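Local coordinates for type IV pilus assembly protein PilF (Thermus thermophilus HB8, PDB 5OIU) that powers the assembly of type IVa pili as a six-subunit AAA+ motor ATPase that binds ATP, at residues Val38-Asp43 with Arg47-Leu52; Val83-Arg86 with Asp91-Leu94; Ser116-Ile121 with Val180-Pro185; Cys317-Cys320 with Tyr325-Arg328. One frame throughout, in Å; residues are numbered along the deposited sequence.

Contact 1. Residues Val38-Asp43 with Arg47-Leu52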
loop_
_atom_site.group_PDB
_atom_site.type_symbol
_atom_site.label_atom_id
_atom_site.label_comp_id
_atom_site.label_asym_id
_atom_site.label_seq_id
_atom_site.Cartn_x
_atom_site.Cartn_y
_atom_site.Cartn_z
ATOM N N VAL C 38 -5.630 -44.617 23.517
ATOM C CA VAL C 38 -4.255 -44.359 23.113
ATOM C C VAL C 38 -3.875 -45.424 22.100
ATOM O O VAL C 38 -4.045 -46.620 22.358
ATOM C CB VAL C 38 -3.310 -44.370 24.327
ATOM C CG1 VAL C 38 -1.846 -44.208 23.914
ATOM C CG2 VAL C 38 -3.715 -43.289 25.290
ATOM N N ARG C 39 -3.395 -44.994 20.941
ATOM C CA ARG C 39 -2.954 -45.912 19.903
ATOM C C ARG C 39 -1.509 -45.605 19.540
ATOM O O ARG C 39 -1.058 -44.456 19.640
ATOM C CB ARG C 39 -3.844 -45.818 18.653
ATOM C CG ARG C 39 -5.341 -46.113 18.884
ATOM C CD ARG C 39 -6.249 -45.265 17.947
ATOM N NE ARG C 39 -6.500 -45.913 16.655
ATOM C CZ ARG C 39 -7.109 -45.330 15.623
ATOM N NH1 ARG C 39 -7.547 -44.080 15.718
ATOM N NH2 ARG C 39 -7.288 -46.001 14.485
ATOM N N LEU C 40 -0.782 -46.645 19.120
ATOM C CA LEU C 40 0.581 -46.530 18.611
ATOM C C LEU C 40 0.587 -47.008 17.169
ATOM O O LEU C 40 0.014 -48.061 16.876
ATOM C CB LEU C 40 1.566 -47.381 19.437
ATOM C CG LEU C 40 1.717 -47.161 20.955
ATOM C CD1 LEU C 40 2.805 -48.054 21.583
ATOM C CD2 LEU C 40 2.010 -45.695 21.280
ATOM N N ARG C 41 1.230 -46.259 16.264
ATOM C CA ARG C 41 1.521 -46.814 14.938
ATOM C C ARG C 41 2.818 -47.640 14.979
ATOM O O ARG C 41 3.917 -47.103 15.204
ATOM C CB ARG C 41 1.604 -45.729 13.866
ATOM C CG ARG C 41 1.357 -46.324 12.463
ATOM C CD ARG C 41 1.413 -45.319 11.311
ATOM N NE ARG C 41 0.328 -44.335 11.367
ATOM C CZ ARG C 41 -0.866 -44.518 10.813
ATOM N NH1 ARG C 41 -1.116 -45.652 10.158
ATOM N NH2 ARG C 41 -1.798 -43.566 10.901
ATOM N N ILE C 42 2.683 -48.945 14.748
ATOM C CA ILE C 42 3.795 -49.886 14.647
ATOM C C ILE C 42 3.757 -50.517 13.261
ATOM O O ILE C 42 2.724 -51.062 12.852
ATOM C CB ILE C 42 3.716 -50.971 15.739
ATOM C CG1 ILE C 42 4.113 -50.394 17.098
ATOM C CG2 ILE C 42 4.552 -52.200 15.366
ATOM C CD1 ILE C 42 3.366 -51.038 18.240
ATOM N N ASP C 43 4.874 -50.433 12.537
ATOM C CA ASP C 43 4.983 -51.000 11.188
ATOM C C ASP C 43 3.831 -50.572 10.279
ATOM O O ASP C 43 3.294 -51.360 9.505
ATOM C CB ASP C 43 5.073 -52.524 11.243
ATOM C CG ASP C 43 6.264 -53.018 12.050
ATOM O OD1 ASP C 43 7.226 -52.252 12.282
ATOM O OD2 ASP C 43 6.240 -54.194 12.445
ATOM N N ARG C 47 -2.277 -49.670 16.430
ATOM C CA ARG C 47 -2.700 -50.723 17.330
ATOM C C ARG C 47 -3.142 -50.113 18.651
ATOM O O ARG C 47 -2.607 -49.081 19.075
ATOM C CB ARG C 47 -1.561 -51.724 17.571
ATOM C CG ARG C 47 -0.944 -52.270 16.291
ATOM C CD ARG C 47 -1.824 -53.333 15.651
ATOM N NE ARG C 47 -1.192 -53.898 14.459
ATOM C CZ ARG C 47 -1.848 -54.454 13.435
ATOM N NH1 ARG C 47 -3.183 -54.533 13.448
ATOM N NH2 ARG C 47 -1.160 -54.926 12.389
ATOM N N PRO C 48 -4.117 -50.722 19.324
ATOM C CA PRO C 48 -4.586 -50.178 20.609
ATOM C C PRO C 48 -3.587 -50.485 21.718
ATOM O O PRO C 48 -3.290 -51.650 22.008
ATOM C CB PRO C 48 -5.920 -50.898 20.829
ATOM C CG PRO C 48 -5.710 -52.254 20.123
ATOM C CD PRO C 48 -4.819 -51.963 18.939
ATOM N N TYR C 49 -3.050 -49.426 22.325
ATOM C CA TYR C 49 -2.132 -49.522 23.458
ATOM C C TYR C 49 -2.875 -49.617 24.791
ATOM O O TYR C 49 -2.661 -50.556 25.567
ATOM C CB TYR C 49 -1.199 -48.304 23.481
ATOM C CG TYR C 49 -0.285 -48.258 24.689
ATOM C CD1 TYR C 49 0.677 -49.242 24.887
ATOM C CD2 TYR C 49 -0.372 -47.238 25.625
ATOM C CE1 TYR C 49 1.532 -49.208 25.976
ATOM C CE2 TYR C 49 0.486 -47.198 26.726
ATOM C CZ TYR C 49 1.428 -48.195 26.892
ATOM O OH TYR C 49 2.285 -48.210 27.968
ATOM N N SER C 50 -3.738 -48.635 25.068
ATOM C CA SER C 50 -4.366 -48.445 26.371
ATOM C C SER C 50 -5.560 -47.505 26.219
ATOM O O SER C 50 -5.690 -46.798 25.216
ATOM C CB SER C 50 -3.353 -47.899 27.387
ATOM O OG SER C 50 -3.983 -47.104 28.371
ATOM N N THR C 51 -6.445 -47.520 27.219
ATOM C CA THR C 51 -7.545 -46.570 27.306
ATOM C C THR C 51 -7.499 -45.850 28.642
ATOM O O THR C 51 -6.986 -46.362 29.638
ATOM C CB THR C 51 -8.928 -47.212 27.173
ATOM O OG1 THR C 51 -9.252 -47.850 28.408
ATOM C CG2 THR C 51 -8.994 -48.209 26.024
ATOM N N LEU C 52 -8.078 -44.655 28.646
ATOM C CA LEU C 52 -8.082 -43.720 29.750
ATOM C C LEU C 52 -9.497 -43.207 29.952
ATOM O O LEU C 52 -10.231 -43.031 28.972
ATOM C CB LEU C 52 -7.157 -42.532 29.462
ATOM C CG LEU C 52 -5.879 -42.412 30.277
ATOM C CD1 LEU C 52 -4.993 -43.638 30.087
ATOM C CD2 LEU C 52 -5.156 -41.134 29.874
HETATM O O HOH W 1 1.181 -53.315 13.799
#

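Contact 2. Residues Val83-Arg86 with Asp91-Leu94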
loop_
_atom_site.group_PDB
_atom_site.type_symbol
_atom_site.label_atom_id
_atom_site.label_comp_id
_atom_site.label_asym_id
_atom_site.label_seq_id
_atom_site.Cartn_x
_atom_site.Cartn_y
_atom_site.Cartn_z
ATOM N N VAL C 83 8.950 -31.665 20.840
ATOM C CA VAL C 83 9.190 -32.137 22.196
ATOM C C VAL C 83 10.535 -32.844 22.194
ATOM O O VAL C 83 10.695 -33.877 21.533
ATOM C CB VAL C 83 8.083 -33.094 22.670
ATOM C CG1 VAL C 83 8.418 -33.637 24.034
ATOM C CG2 VAL C 83 6.711 -32.404 22.678
ATOM N N ARG C 84 11.497 -32.303 22.929
ATOM C CA ARG C 84 12.807 -32.947 23.031
ATOM C C ARG C 84 12.831 -33.758 24.322
ATOM O O ARG C 84 13.200 -33.267 25.389
ATOM C CB ARG C 84 13.911 -31.914 22.952
ATOM C CG ARG C 84 13.596 -30.912 21.881
ATOM C CD ARG C 84 14.694 -29.910 21.656
ATOM N NE ARG C 84 14.712 -29.458 20.263
ATOM C CZ ARG C 84 13.851 -28.579 19.758
ATOM N NH1 ARG C 84 12.899 -28.077 20.536
ATOM N NH2 ARG C 84 13.941 -28.207 18.485
ATOM N N TYR C 85 12.426 -35.024 24.200
ATOM C CA TYR C 85 12.258 -35.939 25.323
ATOM C C TYR C 85 13.591 -36.579 25.704
ATOM O O TYR C 85 14.199 -37.306 24.905
ATOM C CB TYR C 85 11.238 -37.009 24.945
ATOM C CG TYR C 85 10.748 -37.854 26.084
ATOM C CD1 TYR C 85 9.726 -37.413 26.901
ATOM C CD2 TYR C 85 11.298 -39.101 26.331
ATOM C CE1 TYR C 85 9.268 -38.185 27.933
ATOM C CE2 TYR C 85 10.850 -39.874 27.357
ATOM C CZ TYR C 85 9.833 -39.410 28.160
ATOM O OH TYR C 85 9.373 -40.190 29.196
ATOM N N ARG C 86 14.035 -36.323 26.928
ATOM C CA ARG C 86 15.295 -36.852 27.441
ATOM C C ARG C 86 15.025 -37.396 28.841
ATOM O O ARG C 86 14.896 -36.618 29.794
ATOM C CB ARG C 86 16.372 -35.768 27.439
ATOM C CG ARG C 86 17.045 -35.547 26.071
ATOM C CD ARG C 86 16.473 -34.348 25.337
ATOM N NE ARG C 86 16.820 -34.301 23.910
ATOM C CZ ARG C 86 16.098 -34.854 22.936
ATOM N NH1 ARG C 86 14.995 -35.524 23.218
ATOM N NH2 ARG C 86 16.477 -34.748 21.672
ATOM N N ASP C 91 15.857 -41.270 24.504
ATOM C CA ASP C 91 16.197 -39.993 23.892
ATOM C C ASP C 91 15.520 -39.883 22.533
ATOM O O ASP C 91 15.933 -40.542 21.573
ATOM C CB ASP C 91 17.705 -39.865 23.745
ATOM C CG ASP C 91 18.171 -38.447 23.908
ATOM O OD1 ASP C 91 18.322 -38.014 25.074
ATOM O OD2 ASP C 91 18.359 -37.765 22.872
ATOM N N VAL C 92 14.507 -39.029 22.426
ATOM C CA VAL C 92 13.783 -38.938 21.165
ATOM C C VAL C 92 13.148 -37.563 21.044
ATOM O O VAL C 92 12.668 -36.996 22.028
ATOM C CB VAL C 92 12.732 -40.068 21.057
ATOM C CG1 VAL C 92 11.914 -40.166 22.350
ATOM C CG2 VAL C 92 11.831 -39.858 19.859
ATOM N N ASP C 93 13.150 -37.035 19.819
ATOM C CA ASP C 93 12.434 -35.816 19.459
ATOM C C ASP C 93 11.071 -36.159 18.877
ATOM O O ASP C 93 10.970 -36.942 17.922
ATOM C CB ASP C 93 13.216 -35.006 18.432
ATOM C CG ASP C 93 14.015 -33.894 19.060
ATOM O OD1 ASP C 93 14.156 -33.884 20.318
ATOM O OD2 ASP C 93 14.501 -33.035 18.281
ATOM N N LEU C 94 10.034 -35.544 19.424
ATOM C CA LEU C 94 8.661 -35.788 19.016
ATOM C C LEU C 94 8.077 -34.548 18.359
ATOM O O LEU C 94 8.143 -33.454 18.923
ATOM C CB LEU C 94 7.814 -36.191 20.224
ATOM C CG LEU C 94 8.361 -37.380 21.003
ATOM C CD1 LEU C 94 8.639 -37.025 22.445
ATOM C CD2 LEU C 94 7.351 -38.499 20.908
HETATM O O HOH W 2 16.246 -31.431 19.511
#

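Contact 3. Residues Ser116-Ile121 with Val180-Pro185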
loop_
_atom_site.group_PDB
_atom_site.type_symbol
_atom_site.label_atom_id
_atom_site.label_comp_id
_atom_site.label_asym_id
_atom_site.label_seq_id
_atom_site.Cartn_x
_atom_site.Cartn_y
_atom_site.Cartn_z
ATOM N N SER C 116 21.095 -37.734 12.423
ATOM C CA SER C 116 22.457 -38.067 12.059
ATOM C C SER C 116 23.414 -36.985 12.554
ATOM O O SER C 116 23.020 -35.857 12.888
ATOM C CB SER C 116 22.587 -38.223 10.546
ATOM O OG SER C 116 23.951 -38.250 10.159
ATOM N N ASP C 117 24.690 -37.344 12.604
ATOM C CA ASP C 117 25.703 -36.328 12.792
ATOM C C ASP C 117 25.563 -35.265 11.708
ATOM O O ASP C 117 24.973 -35.490 10.641
ATOM C CB ASP C 117 27.090 -36.963 12.778
ATOM C CG ASP C 117 27.264 -37.958 13.898
ATOM O OD1 ASP C 117 26.536 -37.800 14.905
ATOM O OD2 ASP C 117 28.096 -38.891 13.774
ATOM N N ILE C 118 26.075 -34.081 12.006
ATOM C CA ILE C 118 26.011 -33.012 11.010
ATOM C C ILE C 118 27.006 -33.323 9.895
ATOM O O ILE C 118 28.189 -33.580 10.179
ATOM C CB ILE C 118 26.292 -31.658 11.665
ATOM C CG1 ILE C 118 25.362 -31.458 12.859
ATOM C CG2 ILE C 118 26.107 -30.509 10.663
ATOM C CD1 ILE C 118 26.007 -30.722 14.000
ATOM N N PRO C 119 26.578 -33.323 8.637
ATOM C CA PRO C 119 27.458 -33.670 7.522
ATOM C C PRO C 119 28.206 -32.459 6.972
ATOM O O PRO C 119 27.900 -31.302 7.279
ATOM C CB PRO C 119 26.472 -34.192 6.480
ATOM C CG PRO C 119 25.234 -33.347 6.718
ATOM C CD PRO C 119 25.243 -32.921 8.169
ATOM N N GLU C 120 29.199 -32.753 6.139
ATOM C CA GLU C 120 29.818 -31.709 5.343
ATOM C C GLU C 120 28.820 -31.208 4.305
ATOM O O GLU C 120 27.909 -31.928 3.894
ATOM C CB GLU C 120 31.086 -32.232 4.666
ATOM C CG GLU C 120 32.253 -32.550 5.635
ATOM C CD GLU C 120 32.549 -31.419 6.633
ATOM O OE1 GLU C 120 32.666 -30.228 6.225
ATOM O OE2 GLU C 120 32.662 -31.729 7.842
ATOM N N ILE C 121 29.002 -29.963 3.868
ATOM C CA ILE C 121 28.031 -29.362 2.965
ATOM C C ILE C 121 27.888 -30.129 1.653
ATOM O O ILE C 121 26.914 -29.921 0.921
ATOM C CB ILE C 121 28.391 -27.897 2.692
ATOM C CG1 ILE C 121 29.820 -27.795 2.193
ATOM C CG2 ILE C 121 28.133 -27.020 3.919
ATOM C CD1 ILE C 121 30.045 -26.497 1.451
ATOM N N VAL C 180 19.198 -24.503 22.033
ATOM C CA VAL C 180 20.413 -25.063 21.450
ATOM C C VAL C 180 20.211 -26.564 21.273
ATOM O O VAL C 180 19.943 -27.282 22.245
ATOM C CB VAL C 180 21.634 -24.771 22.332
ATOM C CG1 VAL C 180 22.796 -25.638 21.916
ATOM C CG2 VAL C 180 22.023 -23.316 22.226
ATOM N N GLU C 181 20.412 -27.046 20.061
ATOM C CA GLU C 181 20.218 -28.476 19.736
ATOM C C GLU C 181 21.568 -29.183 19.653
ATOM O O GLU C 181 21.949 -29.860 20.575
ATOM C CB GLU C 181 19.577 -28.599 18.358
ATOM C CG GLU C 181 18.110 -28.252 18.301
ATOM C CD GLU C 181 17.581 -28.093 16.889
ATOM O OE1 GLU C 181 17.355 -29.095 16.243
ATOM O OE2 GLU C 181 17.405 -26.973 16.451
ATOM N N TYR C 182 22.240 -29.057 18.551
ATOM C CA TYR C 182 23.524 -29.696 18.378
ATOM C C TYR C 182 24.617 -28.913 19.101
ATOM O O TYR C 182 24.475 -27.722 19.396
ATOM C CB TYR C 182 23.856 -29.812 16.889
ATOM C CG TYR C 182 22.732 -30.384 16.037
ATOM C CD1 TYR C 182 21.679 -29.581 15.597
ATOM C CD2 TYR C 182 22.736 -31.727 15.654
ATOM C CE1 TYR C 182 20.647 -30.107 14.811
ATOM C CE2 TYR C 182 21.709 -32.266 14.864
ATOM C CZ TYR C 182 20.669 -31.456 14.448
ATOM O OH TYR C 182 19.652 -31.994 13.666
ATOM N N GLU C 183 25.715 -29.619 19.397
ATOM C CA GLU C 183 26.964 -29.047 19.903
ATOM C C GLU C 183 28.026 -29.216 18.825
ATOM O O GLU C 183 28.391 -30.346 18.484
ATOM C CB GLU C 183 27.411 -29.740 21.185
ATOM C CG GLU C 183 26.318 -29.923 22.201
ATOM C CD GLU C 183 26.312 -28.809 23.226
ATOM O OE1 GLU C 183 26.483 -29.115 24.432
ATOM O OE2 GLU C 183 26.157 -27.631 22.819
ATOM N N ILE C 184 28.509 -28.106 18.289
ATOM C CA ILE C 184 29.648 -28.093 17.373
ATOM C C ILE C 184 30.882 -27.662 18.160
ATOM O O ILE C 184 30.822 -26.650 18.880
ATOM C CB ILE C 184 29.421 -27.152 16.168
ATOM C CG1 ILE C 184 28.344 -27.678 15.208
ATOM C CG2 ILE C 184 30.716 -26.957 15.383
ATOM C CD1 ILE C 184 28.494 -27.167 13.740
ATOM N N PRO C 185 32.003 -28.377 18.045
ATOM C CA PRO C 185 33.249 -27.908 18.655
ATOM C C PRO C 185 33.620 -26.521 18.158
ATOM O O PRO C 185 33.505 -26.217 16.968
ATOM C CB PRO C 185 34.269 -28.943 18.184
ATOM C CG PRO C 185 33.722 -29.397 16.855
ATOM C CD PRO C 185 32.246 -29.508 17.131
#

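Contact 4. Residues Cys317-Cys320 with Tyr325-Arg328. With ZN (zinc ion), chain S; ATP (adenosine-5'-triphosphate), chain Q.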
loop_
_atom_site.group_PDB
_atom_site.type_symbol
_atom_site.label_atom_id
_atom_site.label_comp_id
_atom_site.label_asym_id
_atom_site.label_seq_id
_atom_site.Cartn_x
_atom_site.Cartn_y
_atom_site.Cartn_z
ATOM N N CYS C 317 8.807 -53.388 -0.073
ATOM C CA CYS C 317 9.456 -54.648 0.271
ATOM C C CYS C 317 9.824 -54.661 1.751
ATOM O O CYS C 317 9.667 -53.669 2.467
ATOM C CB CYS C 317 10.695 -54.894 -0.594
ATOM S SG CYS C 317 12.174 -54.015 -0.057
ATOM N N GLU C 318 10.352 -55.807 2.193
ATOM C CA GLU C 318 10.653 -56.022 3.607
ATOM C C GLU C 318 11.555 -54.930 4.185
ATOM O O GLU C 318 11.408 -54.577 5.358
ATOM C CB GLU C 318 11.301 -57.401 3.792
ATOM C CG GLU C 318 10.712 -58.507 2.900
ATOM C CD GLU C 318 11.499 -58.710 1.604
ATOM O OE1 GLU C 318 12.717 -58.994 1.674
ATOM O OE2 GLU C 318 10.897 -58.561 0.513
ATOM N N ARG C 319 12.472 -54.379 3.379
ATOM C CA ARG C 319 13.476 -53.413 3.835
ATOM C C ARG C 319 12.943 -51.985 4.008
ATOM O O ARG C 319 13.699 -51.114 4.445
ATOM C CB ARG C 319 14.674 -53.395 2.862
ATOM C CG ARG C 319 15.657 -54.585 2.980
ATOM C CD ARG C 319 16.613 -54.478 4.197
ATOM N NE ARG C 319 15.943 -54.707 5.490
ATOM C CZ ARG C 319 16.116 -53.968 6.595
ATOM N NH1 ARG C 319 15.457 -54.273 7.707
ATOM N NH2 ARG C 319 16.939 -52.919 6.597
ATOM N N CYS C 320 11.671 -51.714 3.706
ATOM C CA CYS C 320 11.164 -50.346 3.748
ATOM C C CYS C 320 9.746 -50.288 4.305
ATOM O O CYS C 320 8.968 -49.401 3.932
ATOM C CB CYS C 320 11.191 -49.710 2.350
ATOM S SG CYS C 320 10.138 -50.557 1.129
ATOM N N TYR C 325 9.665 -46.329 0.591
ATOM C CA TYR C 325 10.560 -45.245 0.922
ATOM C C TYR C 325 11.433 -45.645 2.100
ATOM O O TYR C 325 11.039 -46.455 2.941
ATOM C CB TYR C 325 9.784 -43.971 1.287
ATOM C CG TYR C 325 8.854 -43.410 0.225
ATOM C CD1 TYR C 325 9.348 -42.699 -0.860
ATOM C CD2 TYR C 325 7.475 -43.537 0.351
ATOM C CE1 TYR C 325 8.492 -42.158 -1.810
ATOM C CE2 TYR C 325 6.619 -43.010 -0.588
ATOM C CZ TYR C 325 7.125 -42.320 -1.671
ATOM O OH TYR C 325 6.250 -41.792 -2.603
ATOM N N LYS C 326 12.617 -45.049 2.172
ATOM C CA LYS C 326 13.460 -45.168 3.358
ATOM C C LYS C 326 14.357 -43.954 3.392
ATOM O O LYS C 326 15.111 -43.724 2.439
ATOM C CB LYS C 326 14.292 -46.442 3.336
ATOM C CG LYS C 326 15.435 -46.427 4.346
ATOM C CD LYS C 326 15.852 -47.825 4.711
ATOM C CE LYS C 326 14.908 -48.408 5.736
ATOM N NZ LYS C 326 15.210 -49.840 5.991
ATOM N N GLY C 327 14.271 -43.177 4.469
ATOM C CA GLY C 327 15.050 -41.958 4.584
ATOM C C GLY C 327 14.414 -40.768 3.866
ATOM O O GLY C 327 13.354 -40.850 3.215
ATOM N N ARG C 328 15.079 -39.621 4.012
ATOM C CA ARG C 328 14.615 -38.382 3.418
ATOM C C ARG C 328 15.776 -37.721 2.695
ATOM O O ARG C 328 16.944 -38.074 2.897
ATOM C CB ARG C 328 14.001 -37.448 4.475
ATOM C CG ARG C 328 13.067 -38.165 5.436
ATOM C CD ARG C 328 12.758 -37.360 6.698
ATOM N NE ARG C 328 11.677 -36.418 6.441
ATOM C CZ ARG C 328 11.293 -35.462 7.280
ATOM N NH1 ARG C 328 11.891 -35.305 8.460
ATOM N NH2 ARG C 328 10.301 -34.655 6.930
HETATM ZN ZN ZN S . 11.527 -51.430 -0.499
HETATM P PG ATP Q . 12.249 -26.640 13.056
HETATM O O1G ATP Q . 11.136 -26.082 12.175
HETATM O O2G ATP Q . 13.273 -25.609 13.482
HETATM O O3G ATP Q . 11.778 -27.482 14.214
HETATM P PB ATP Q . 14.114 -27.508 11.046
HETATM O O1B ATP Q . 13.445 -26.832 9.877
HETATM O O2B ATP Q . 15.338 -26.908 11.699
HETATM O O3B ATP Q . 13.020 -27.775 12.194
HETATM P PA ATP Q . 15.648 -29.844 11.389
HETATM O O1A ATP Q . 17.087 -29.602 11.024
HETATM O O2A ATP Q . 15.254 -29.783 12.845
HETATM O O3A ATP Q . 14.574 -28.970 10.568
HETATM O "O5'" ATP Q . 15.367 -31.316 10.819
HETATM C "C5'" ATP Q . 14.114 -31.973 10.991
HETATM C "C4'" ATP Q . 14.368 -33.459 10.773
HETATM O "O4'" ATP Q . 14.761 -33.716 9.420
HETATM C "C3'" ATP Q . 15.499 -33.923 11.671
HETATM O "O3'" ATP Q . 15.058 -35.197 12.180
HETATM C "C2'" ATP Q . 16.696 -33.993 10.726
HETATM O "O2'" ATP Q . 17.724 -34.915 11.132
HETATM C "C1'" ATP Q . 16.050 -34.321 9.378
HETATM N N9 ATP Q . 16.780 -33.754 8.227
HETATM C C8 ATP Q . 17.153 -32.460 8.114
HETATM N N7 ATP Q . 17.795 -32.242 6.936
HETATM C C5 ATP Q . 17.851 -33.409 6.275
HETATM C C6 ATP Q . 18.397 -33.865 4.977
HETATM N N6 ATP Q . 19.036 -33.008 4.140
HETATM N N1 ATP Q . 18.238 -35.165 4.653
HETATM C C2 ATP Q . 17.602 -36.018 5.482
HETATM N N3 ATP Q . 17.079 -35.674 6.677
HETATM C C4 ATP Q . 17.170 -34.403 7.126
HETATM O O HOH W 3 16.193 -51.337 8.394
#

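Contact 1. Residues Val38-Asp43 with Arg47-Leu52
Val38-Asp43 and Arg47-Leu52 run antiparallel as the arms of a beta hairpin, their strand directions 146° apart, and a classic beta bulge sets two residues, Tyr49 and Ser50, against Val38 alone. Val38 O accepts Tyr49 N at 3.0 Å and, more weakly, Ser50 N, while Val38 N gives its hydrogen to Ser50 O at 2.8 Å. Leu40 and Arg47 form a regular hydrogen-bonded pair, with Arg47 N 2.8 Å from Leu40 O. Pro48 faces Arg39 in a non-hydrogen-bonded pair, a place where proline's lack of an N-H costs the hairpin nothing. With its CG anti to the backbone N (chi1 175°), the Tyr49 ring lies alongside Val38, CD2 3.8 Å from Val38 CG1, and Leu40 CG packs against Tyr49 CB at 4.0 Å. These apolar groups suit the face that meets helix 6-22, where Phe11 and Val15 touch Val38. On the other face Arg39 pairs with Glu30 and reaches the carbonyls of Pro169 and Lys171 of the second subunit, tying the hairpin to a subunit interface. Toward the turn, the Leu40-Arg47 pair is completed by Leu40 N, which donates to Arg47 O at 3.0 Å.

Contact 2. Residues Val83-Arg86 with Asp91-Leu94
Arg86 reaches across a beta hairpin to Asp91 and Asp93, and its flat guanidinium is the centre of a salt-bridge network on one face of the two antiparallel strands. A bend at chi2 (100°) folds the long chain back over the neighbouring strand. Arg86 NH2 then meets Asp93 OD1 at 2.8 Å, the guanidinium and carboxylate planes turned only 26° apart. Asp91 comes from another direction: its OD2 sits over one guanidinium face, 3.6 Å above the plane, where it offers charge but takes no N-H, and CB of Arg84 covers the opposite face. At the edge, NH1 of Arg86 makes a weak bond to Val92 O. With Asp91 replaced by an alanine, one face of the Arg86 guanidinium would probably lose its cover, and the arginine would keep only Asp93 of the two carboxylates described here. The guanidinium plane of Arg84 is nearly perpendicular to the Asp93 carboxylate (86°), and a water joins them, 2.7 Å from Asp93 OD2 and also bound to Arg84 NE. Asp93 OD2 pairs with Arg82 too, so it probably helps position that ATP-pocket arginine. The reverse face is apolar: Leu94 CD1 wedges between Tyr85 CB at 3.6 Å and Val83 CG1 at 3.7 Å. Backbone hydrogen bonds hold the pairs in register, among them Leu94 N to Val83 O at 2.8 Å. The apolar face rests on helix 6-22 through Ile16 and Phe20 and on Met67 of helix 57-67, while strand 104-111 flanks the hairpin beside Val92 and Leu94.

Contact 3. Residues Ser116-Ile121 with Val180-Pro185
Ile118 presses its CD1 methyl against Tyr182, and this apolar meeting carries most of a small surface contact between two loops. The methyl lies 3.7 Å from Tyr182 CB and 3.8 Å from Tyr182 CD2, approaching the ring at a slant. Ile118 CG1 follows it to 3.8 Å from the same CD2, and Ile184 also reaches the methyl, its CG1 4.0 Å from Ile118 CD1. The first torsion of Ile118 (chi1 -53°) sets CG1 anti to the carbonyl carbon, which sends the longer branch toward Tyr182. Isoleucine suits the place because this branch ends in a methyl that can touch both the tyrosine and Ile184, although the nearest CA atoms, those of Ile118 and Tyr182, are as much as 8.5 Å apart.

Polar bonds hold each loop separately rather than joining the two. Ser116 OG donates to Asp117 O at 3.0 Å, in the carbonyl plane and on a lone pair, which probably stiffens the start of its loop. Carbonyl oxygens are taken up from outside: Lys164 and Ser161 hold Ile118 O and Pro119 O, and Gln189 binds Tyr182 O.

The Tyr182 side chain comes within about 4 Å of the bound ATP at the nearest atoms, so the contact borders the nucleotide pocket. Segment 116-121 leads from strand 104-111 to helix 128-138 and is fastened to helix 155-166, which begins with the P-loop residues Lys155 and Ser156; segment 180-185 links strand 173-177 to strand 188-191 at the margin of the seven-stranded sheet.

Contact 4. Residues Cys317-Cys320 with Tyr325-Arg328
Tyr325 touches Cys320 through its backbone, with Tyr325 O 3.3 Å from Cys320 CB, beside a zinc site of four cysteines. Cys320 SG binds the zinc ion at 2.3 Å; Cys317 SG lies at a longer 2.7 Å, and Cys282 and Cys285 complete the site. The CxxC segment is folded as a tight turn, Cys320 N bonding to Cys317 O at 3.1 Å, and Cys317 N donates to Cys320 SG, an interaction that probably tempers the charge of the thiolate. Next, Lys326 leans toward this turn: its CG is anti to the backbone N (chi1 165°), and a bend at chi3 brings NZ nearly head-on to Arg319 O, in a bond modelled as doubtfully short. A long amine suits this role, because it can reach a carbonyl of the turn from the adjoining strand. Lys326 NZ lies 3.6 Å from Arg319 NH2, and a water modelled between them, doubtfully close to Arg319 NH2, probably eases the meeting of like charges. Gly327 then turns the chain at phi 82°, psi 177°, where any CB would collide with the preceding carbonyl. Arg328 arrives at the nucleotide, its O 3.4 Å from ATP C2 and its NH1 3.4 Å from ATP O4'. Strand 269-281 runs beside this segment, touching Tyr325 through Arg279 and Arg328 through Leu277, and from Arg328 the chain continues as strand 328-336 at the edge of the seven-stranded sheet.

In the fold
Contacts 1 and 2 are hairpins at the two ends of one six-stranded antiparallel sheet, their centres about 19 Å apart, and both lie against helix 6-22. Contact 2 is the one nearer the nucleotide: the Arg84 side chain is about 5 Å from ATP at the nearest atoms. Arg84 NH2 packs on Glu181 CD at 4.0 Å, which joins contact 2 to contact 3 although their centres are about 17 Å apart. Contact 4 approaches the adenosine end of ATP through Arg328, about 10 Å from contact 3 at the nearest atoms. Thus contacts 2, 3 and 4 gather round the nucleotide, whereas contact 1 lies farther from it, against the second subunit; contact 3 also borders another chain, the third subunit.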